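Local coordinates for protein Rho guanine nucleotide exchange factor 3 (Mus musculus, PDB 2Z0Q) that acts as a guanine nucleotide exchange factor for the small GTPases RhoA and RhoB, here as its DH-PH fragment, at residues V248-Q252 with E253-I257. Residues are numbered along the deposited sequence; the frame is centred on the assembly and turned at random.
Sequences VFLFQ and EVLVI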
loop_
_atom_site.group_PDB
_atom_site.type_symbol
_atom_site.label_atom_id
_atom_site.label_comp_id
_atom_site.label_asym_id
_atom_site.label_seq_id
_atom_site.Cartn_x
_atom_site.Cartn_y
_atom_site.Cartn_z
ATOM N N VAL A 248 -8.693 -11.043 -7.301
ATOM C CA VAL A 248 -8.931 -10.532 -8.629
ATOM C C VAL A 248 -7.939 -9.428 -8.994
ATOM O O VAL A 248 -7.628 -8.570 -8.183
ATOM C CB VAL A 248 -10.383 -10.021 -8.729
ATOM C CG1 VAL A 248 -10.651 -9.456 -10.090
ATOM C CG2 VAL A 248 -11.339 -11.170 -8.400
ATOM N N PHE A 249 -7.502 -9.461 -10.234
ATOM C CA PHE A 249 -6.518 -8.517 -10.754
ATOM C C PHE A 249 -7.049 -7.764 -11.970
ATOM O O PHE A 249 -7.381 -8.363 -13.003
ATOM C CB PHE A 249 -5.257 -9.280 -11.206
ATOM C CG PHE A 249 -4.554 -10.013 -10.095
ATOM C CD1 PHE A 249 -3.643 -9.358 -9.266
ATOM C CD2 PHE A 249 -4.814 -11.360 -9.868
ATOM C CE1 PHE A 249 -3.001 -10.035 -8.228
ATOM C CE2 PHE A 249 -4.189 -12.027 -8.851
ATOM C CZ PHE A 249 -3.266 -11.371 -8.016
ATOM N N LEU A 250 -7.111 -6.443 -11.851
ATOM C CA LEU A 250 -7.507 -5.626 -12.964
ATOM C C LEU A 250 -6.238 -5.003 -13.587
ATOM O O LEU A 250 -5.698 -4.021 -13.073
ATOM C CB LEU A 250 -8.442 -4.486 -12.516
ATOM C CG LEU A 250 -8.798 -3.527 -13.676
ATOM C CD1 LEU A 250 -9.594 -4.254 -14.783
ATOM C CD2 LEU A 250 -9.591 -2.366 -13.122
ATOM N N PHE A 251 -5.754 -5.604 -14.665
ATOM C CA PHE A 251 -4.615 -5.031 -15.386
ATOM C C PHE A 251 -5.284 -3.997 -16.312
ATOM O O PHE A 251 -6.496 -4.028 -16.494
ATOM C CB PHE A 251 -3.891 -6.117 -16.191
ATOM C CG PHE A 251 -3.125 -7.092 -15.329
ATOM C CD1 PHE A 251 -1.880 -6.746 -14.784
ATOM C CD2 PHE A 251 -3.649 -8.351 -15.064
ATOM C CE1 PHE A 251 -1.163 -7.649 -13.983
ATOM C CE2 PHE A 251 -2.956 -9.262 -14.270
ATOM C CZ PHE A 251 -1.698 -8.911 -13.724
ATOM N N GLN A 252 -4.519 -3.081 -16.913
ATOM C CA GLN A 252 -5.161 -2.057 -17.728
ATOM C C GLN A 252 -6.153 -2.558 -18.762
ATOM O O GLN A 252 -7.235 -1.987 -18.928
ATOM C CB GLN A 252 -4.110 -1.209 -18.443
ATOM C CG GLN A 252 -4.689 0.028 -19.140
ATOM C CD GLN A 252 -5.185 1.055 -18.147
ATOM O OE1 GLN A 252 -6.328 0.998 -17.701
ATOM N NE2 GLN A 252 -4.306 2.001 -17.776
ATOM N N GLU A 253 -5.804 -3.640 -19.446
ATOM C CA GLU A 253 -6.662 -4.140 -20.501
ATOM C C GLU A 253 -7.312 -5.498 -20.263
ATOM O O GLU A 253 -8.036 -5.983 -21.128
ATOM C CB GLU A 253 -5.863 -4.186 -21.811
ATOM C CG GLU A 253 -5.335 -2.800 -22.238
ATOM C CD GLU A 253 -4.623 -2.862 -23.574
ATOM O OE1 GLU A 253 -5.271 -3.268 -24.557
ATOM O OE2 GLU A 253 -3.421 -2.530 -23.640
ATOM N N VAL A 254 -7.071 -6.083 -19.099
ATOM C CA VAL A 254 -7.630 -7.413 -18.828
ATOM C C VAL A 254 -7.865 -7.702 -17.351
ATOM O O VAL A 254 -7.052 -7.356 -16.486
ATOM C CB VAL A 254 -6.720 -8.525 -19.478
ATOM C CG1 VAL A 254 -5.336 -8.499 -18.836
ATOM C CG2 VAL A 254 -7.369 -9.958 -19.320
ATOM N N LEU A 255 -9.012 -8.339 -17.064
ATOM C CA LEU A 255 -9.345 -8.726 -15.698
ATOM C C LEU A 255 -8.967 -10.205 -15.521
ATOM O O LEU A 255 -9.280 -11.043 -16.367
ATOM C CB LEU A 255 -10.843 -8.539 -15.446
ATOM C CG LEU A 255 -11.310 -8.822 -14.006
ATOM C CD1 LEU A 255 -11.040 -7.597 -13.143
ATOM C CD2 LEU A 255 -12.825 -9.128 -13.963
ATOM N N VAL A 256 -8.278 -10.526 -14.429
ATOM C CA VAL A 256 -7.853 -11.915 -14.176
ATOM C C VAL A 256 -8.415 -12.322 -12.816
ATOM O O VAL A 256 -8.203 -11.647 -11.804
ATOM C CB VAL A 256 -6.302 -12.040 -14.197
ATOM C CG1 VAL A 256 -5.889 -13.549 -13.996
ATOM C CG2 VAL A 256 -5.787 -11.548 -15.526
ATOM N N ILE A 257 -9.152 -13.432 -12.797
ATOM C CA ILE A 257 -9.801 -13.908 -11.578
ATOM C C ILE A 257 -9.070 -15.189 -11.156
ATOM O O ILE A 257 -8.897 -16.096 -11.965
ATOM C CB ILE A 257 -11.322 -14.241 -11.841
ATOM C CG1 ILE A 257 -12.041 -12.974 -12.335
ATOM C CG2 ILE A 257 -11.963 -14.743 -10.555
ATOM C CD1 ILE A 257 -13.527 -13.183 -12.698
#
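Phe249 and Val256 form a hydrogen-bonded pair of a tight beta hairpin, exchanging two nearly straight backbone bonds, Phe249 N to Val256 O at 2.8 Å and Val256 N to Phe249 O at 2.7 Å, both in the carbonyl plane. Nearer the turn, Phe251 N gives a 2.8 Å bond to Val254 O, whereas the return bond from Val254 N to Phe251 O is weak at 3.4 Å. Gln252 and Glu253 thus make the two-residue reversal, with backbone angles close to those of a type I turn.

Apolar packing divides between the two faces of the hairpin. On one, Leu255 lies diagonally across from Val248, its CD1 3.6 Å from Val248 CG1, and the same methyl meets Leu250 CD1 at 4.0 Å where these two side chains cross at about a right angle. On the other, the Phe251 ring turns its edge to Val256, Phe251 CE2 standing 3.8 Å from Val256 CG2, which lies in the ring plane, while Phe251 CB rests against Val254 CG1. With CG opposite its carbonyl carbon (chi1 -71°), Phe251 sends its ring back along the strands toward Val256. A serine at Phe251 would probably leave Val256 CG2 without its aromatic neighbour and open a gap on this face.

The hairpin belongs to the beta-sheet of the PH domain. Strand 232-240 pairs with its first arm; helix 331-345 covers Val248 and Leu250, and helix 224-227 packs on Val254 and Val256, so that the strand side chains on both faces are buried while the turn reaches the surface at Glu253.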